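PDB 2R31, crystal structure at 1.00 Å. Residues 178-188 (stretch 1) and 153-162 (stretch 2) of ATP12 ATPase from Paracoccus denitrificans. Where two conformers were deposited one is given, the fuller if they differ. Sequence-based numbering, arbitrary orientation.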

# COMPACT_ATOMS: atom_id res chain seq x y z
N SER A 178 -6.61 -2.15 7.63
CA SER A 178 -7.96 -2.01 7.11
C SER A 178 -8.00 -2.30 5.61
O SER A 178 -7.38 -1.59 4.82
CB SER A 178 -8.49 -0.59 7.34
OG SER A 178 -9.76 -0.41 6.77
N LEU A 179 -8.78 -3.33 5.23
CA LEU A 179 -9.05 -3.51 3.81
C LEU A 179 -9.88 -2.37 3.27
O LEU A 179 -9.64 -1.94 2.12
CB LEU A 179 -9.77 -4.87 3.58
CG LEU A 179 -10.08 -5.15 2.12
CD1 LEU A 179 -8.86 -5.19 1.25
CD2 LEU A 179 -10.84 -6.48 2.03
N ILE A 180 -10.87 -1.89 4.02
CA ILE A 180 -11.71 -0.82 3.51
C ILE A 180 -10.89 0.44 3.21
O ILE A 180 -11.08 1.07 2.16
CB ILE A 180 -12.89 -0.53 4.43
CG1 ILE A 180 -13.77 -1.78 4.63
CG2 ILE A 180 -13.71 0.65 3.92
CD1 ILE A 180 -14.15 -2.54 3.33
N LEU A 181 -9.99 0.84 4.13
CA LEU A 181 -9.19 2.01 3.82
C LEU A 181 -8.29 1.80 2.64
O LEU A 181 -8.08 2.71 1.81
CB LEU A 181 -8.35 2.45 5.03
CG LEU A 181 -9.13 2.96 6.25
CD1 LEU A 181 -8.15 3.31 7.36
CD2 LEU A 181 -10.01 4.14 5.92
N GLY A 182 -7.71 0.60 2.47
CA GLY A 182 -6.87 0.36 1.32
C GLY A 182 -7.66 0.41 -0.00
O GLY A 182 -7.22 1.03 -0.98
N LEU A 183 -8.81 -0.26 -0.02
CA LEU A 183 -9.66 -0.22 -1.21
C LEU A 183 -10.14 1.20 -1.50
O LEU A 183 -10.23 1.60 -2.65
CB LEU A 183 -10.85 -1.17 -1.09
CG LEU A 183 -10.48 -2.66 -1.09
CD1 LEU A 183 -11.72 -3.49 -0.83
CD2 LEU A 183 -9.80 -3.09 -2.35
N ALA A 184 -10.45 1.98 -0.45
CA ALA A 184 -10.92 3.34 -0.68
C ALA A 184 -9.85 4.19 -1.32
O ALA A 184 -10.18 5.08 -2.13
CB ALA A 184 -11.39 3.94 0.64
N VAL A 185 -8.57 3.94 -1.04
CA VAL A 185 -7.50 4.67 -1.70
C VAL A 185 -7.43 4.24 -3.17
O VAL A 185 -7.44 5.07 -4.09
CB VAL A 185 -6.16 4.51 -0.99
CG1 VAL A 185 -5.04 5.13 -1.83
CG2 VAL A 185 -6.21 5.11 0.40
N ILE A 186 -7.31 2.94 -3.45
CA ILE A 186 -7.10 2.53 -4.84
C ILE A 186 -8.33 2.80 -5.70
O ILE A 186 -8.20 2.97 -6.92
CB ILE A 186 -6.61 1.07 -4.95
CG1 ILE A 186 -7.59 0.03 -4.52
CG2 ILE A 186 -5.25 0.92 -4.25
CD1 ILE A 186 -7.35 -1.36 -5.10
N ARG A 187 -9.53 2.83 -5.10
CA ARG A 187 -10.79 3.11 -5.83
C ARG A 187 -11.12 4.59 -5.85
O ARG A 187 -12.17 4.94 -6.43
CB ARG A 187 -11.92 2.25 -5.31
CG ARG A 187 -11.70 0.75 -5.45
CD ARG A 187 -11.17 0.28 -6.77
NE ARG A 187 -11.21 -1.15 -6.96
CZ ARG A 187 -10.57 -1.78 -7.93
NH1 ARG A 187 -10.75 -3.10 -8.07
NH2 ARG A 187 -9.76 -1.14 -8.76
N GLY A 188 -10.30 5.46 -5.30
CA GLY A 188 -10.48 6.88 -5.44
C GLY A 188 -11.46 7.55 -4.53
O GLY A 188 -11.74 8.73 -4.75
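Stretch 2 153-162: KLRAEVASLD

Residues 153-162 pack against residues 178-188 as one helix laid obliquely on another, an apolar leucine-rich seam closed at its more exposed end by a salt bridge, and the pair illustrates how a buried helix contact can finish in charge as it nears solvent.

Stretch 2 enters as the continuation of a helix that begins earlier in the chain and leaves the helical path near its C-terminal end, where Leu-161 and Asp-162 have the extended psi values of 156° and 165°. Its partner is the helix 179-186. The two run in broadly the same direction, their axes crossing at 42° with a closest approach of 12.0 Å. That separation is wide for a helix pair, and it leaves room for long side chains to meet between the backbones. The register advances together along both segments: the CA atoms of Leu-179 and Leu-154 lie 8.4 Å apart, as do those of Leu-183 and Val-158, whereas the CA atoms of Ile-186 and Leu-161 are 10.3 Å apart.

The spacing of the helical contact residues follows from helical periodicity. Leu-179, Leu-183 and Ile-186 recur at intervals of four and three, and each directs its CA-to-CB bond toward stretch 2; Leu-154 and Glu-157 answer at an interval of three, and Leu-161, past the regular helix, also points its CA-to-CB bond toward stretch 1. Leu-154 meets three residues of the first helix: its CB lies 3.8 Å from Leu-179 CD2, and its CD2 is 4.0 Å from Leu-183 CD1 and 4.1 Å from Ile-180 CD1. Ile-180 starts out sideways, but the end of its side chain comes nearer and so joins the seam. Val-158 is also set sideways, yet its CG2 reaches to 3.7 Å from Leu-179 CD1 and, more loosely, 4.4 Å from Leu-183 CD2. Farther along, Ile-186 CD1 rests 3.9 Å from Leu-161 CD2, continuing the apolar surface beyond the regular helical turns of stretch 2.

Charge takes over at Arg-187, just after the helix of stretch 1. Glu-157 OE2 approaches the edge of its guanidinium and accepts two hydrogen bonds, one from Arg-187 NE and one from Arg-187 NH1, each 2.9 Å long; together they form a salt bridge in which a single carboxylate oxygen serves two donors. The same glutamate also contributes its aliphatic portion to the packing, with CG 4.2 Å from Leu-183 CD2. A water extends the polar network: it accepts from Arg-187 NH1 at 3.0 Å and donates to Ser-160 OG at 3.0 Å, while Ser-160 OG itself donates to Glu-157 O at 2.7 Å, tying the serine back to the backbone three residues earlier.

Local backbone features frame the helix of stretch 1. Ser-178 caps its start, its OG accepting from Leu-181 N at 2.9 Å, and Gly-188, with positive phi, completes a Schellman motif at the other end. Both residues lie outside the contact, which buries 412 Å² in total.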

# COMPACT_ATOMS: atom_id res chain seq x y z
N LYS A 153 -17.43 -11.11 -1.32
CA LYS A 153 -17.34 -9.93 -2.20
C LYS A 153 -16.02 -9.25 -2.04
O LYS A 153 -15.43 -8.78 -3.04
CB LYS A 153 -18.50 -8.99 -1.92
CG LYS A 153 -19.84 -9.58 -2.44
CD LYS A 153 -20.90 -8.64 -2.82
CE LYS A 153 -22.06 -9.37 -3.44
NZ LYS A 153 -23.46 -9.08 -2.99
N LEU A 154 -15.52 -9.13 -0.82
CA LEU A 154 -14.25 -8.43 -0.58
C LEU A 154 -13.07 -9.26 -1.11
O LEU A 154 -12.13 -8.71 -1.69
CB LEU A 154 -14.12 -8.10 0.89
CG LEU A 154 -15.07 -6.99 1.36
CD1 LEU A 154 -15.10 -6.88 2.87
CD2 LEU A 154 -14.73 -5.63 0.72
N ARG A 155 -13.11 -10.59 -0.96
CA ARG A 155 -12.13 -11.48 -1.60
C ARG A 155 -12.10 -11.25 -3.09
O ARG A 155 -11.03 -11.15 -3.72
CB ARG A 155 -12.41 -12.96 -1.34
CG ARG A 155 -11.88 -13.53 -0.04
CD ARG A 155 -10.36 -13.81 -0.09
NE ARG A 155 -9.97 -14.60 1.08
CZ ARG A 155 -10.09 -15.92 1.15
NH1 ARG A 155 -9.72 -16.52 2.28
NH2 ARG A 155 -10.54 -16.65 0.15
N ALA A 156 -13.29 -11.21 -3.71
CA ALA A 156 -13.37 -11.10 -5.16
C ALA A 156 -12.82 -9.76 -5.62
O ALA A 156 -12.16 -9.69 -6.68
CB ALA A 156 -14.81 -11.31 -5.63
N GLU A 157 -13.09 -8.70 -4.90
CA GLU A 157 -12.60 -7.38 -5.25
C GLU A 157 -11.09 -7.39 -5.29
O GLU A 157 -10.46 -6.90 -6.25
CB GLU A 157 -13.14 -6.34 -4.25
CG GLU A 157 -12.75 -4.94 -4.64
CD GLU A 157 -13.52 -4.38 -5.82
OE1 GLU A 157 -14.55 -4.91 -6.21
OE2 GLU A 157 -13.04 -3.35 -6.37
N VAL A 158 -10.44 -7.93 -4.27
CA VAL A 158 -8.97 -7.98 -4.22
C VAL A 158 -8.40 -8.86 -5.33
O VAL A 158 -7.41 -8.53 -5.98
CB VAL A 158 -8.49 -8.40 -2.83
CG1 VAL A 158 -6.99 -8.57 -2.81
CG2 VAL A 158 -8.92 -7.39 -1.78
N ALA A 159 -9.04 -10.01 -5.55
CA ALA A 159 -8.53 -10.98 -6.56
C ALA A 159 -8.70 -10.47 -7.95
O ALA A 159 -8.06 -11.01 -8.87
CB ALA A 159 -9.25 -12.32 -6.35
N SER A 160 -9.50 -9.44 -8.18
CA SER A 160 -9.69 -8.86 -9.49
C SER A 160 -8.54 -7.94 -9.91
O SER A 160 -8.54 -7.49 -11.07
CB SER A 160 -11.02 -8.04 -9.53
OG SER A 160 -10.93 -6.77 -8.89
N LEU A 161 -7.63 -7.62 -9.01
CA LEU A 161 -6.53 -6.70 -9.31
C LEU A 161 -5.48 -7.38 -10.16
O LEU A 161 -5.29 -8.57 -10.12
CB LEU A 161 -5.91 -6.23 -8.01
CG LEU A 161 -6.86 -5.38 -7.16
CD1 LEU A 161 -6.19 -5.07 -5.82
CD2 LEU A 161 -7.25 -4.12 -7.85
N ASP A 162 -4.74 -6.56 -10.89
CA ASP A 162 -3.57 -7.03 -11.56
C ASP A 162 -2.42 -7.13 -10.54
O ASP A 162 -2.51 -6.67 -9.42
CB ASP A 162 -3.21 -6.18 -12.77
CG ASP A 162 -3.00 -4.68 -12.57
OD1 ASP A 162 -2.75 -4.29 -11.43
OD2 ASP A 162 -3.09 -3.93 -13.56
O HOH W 1 -9.88 -4.51 -10.52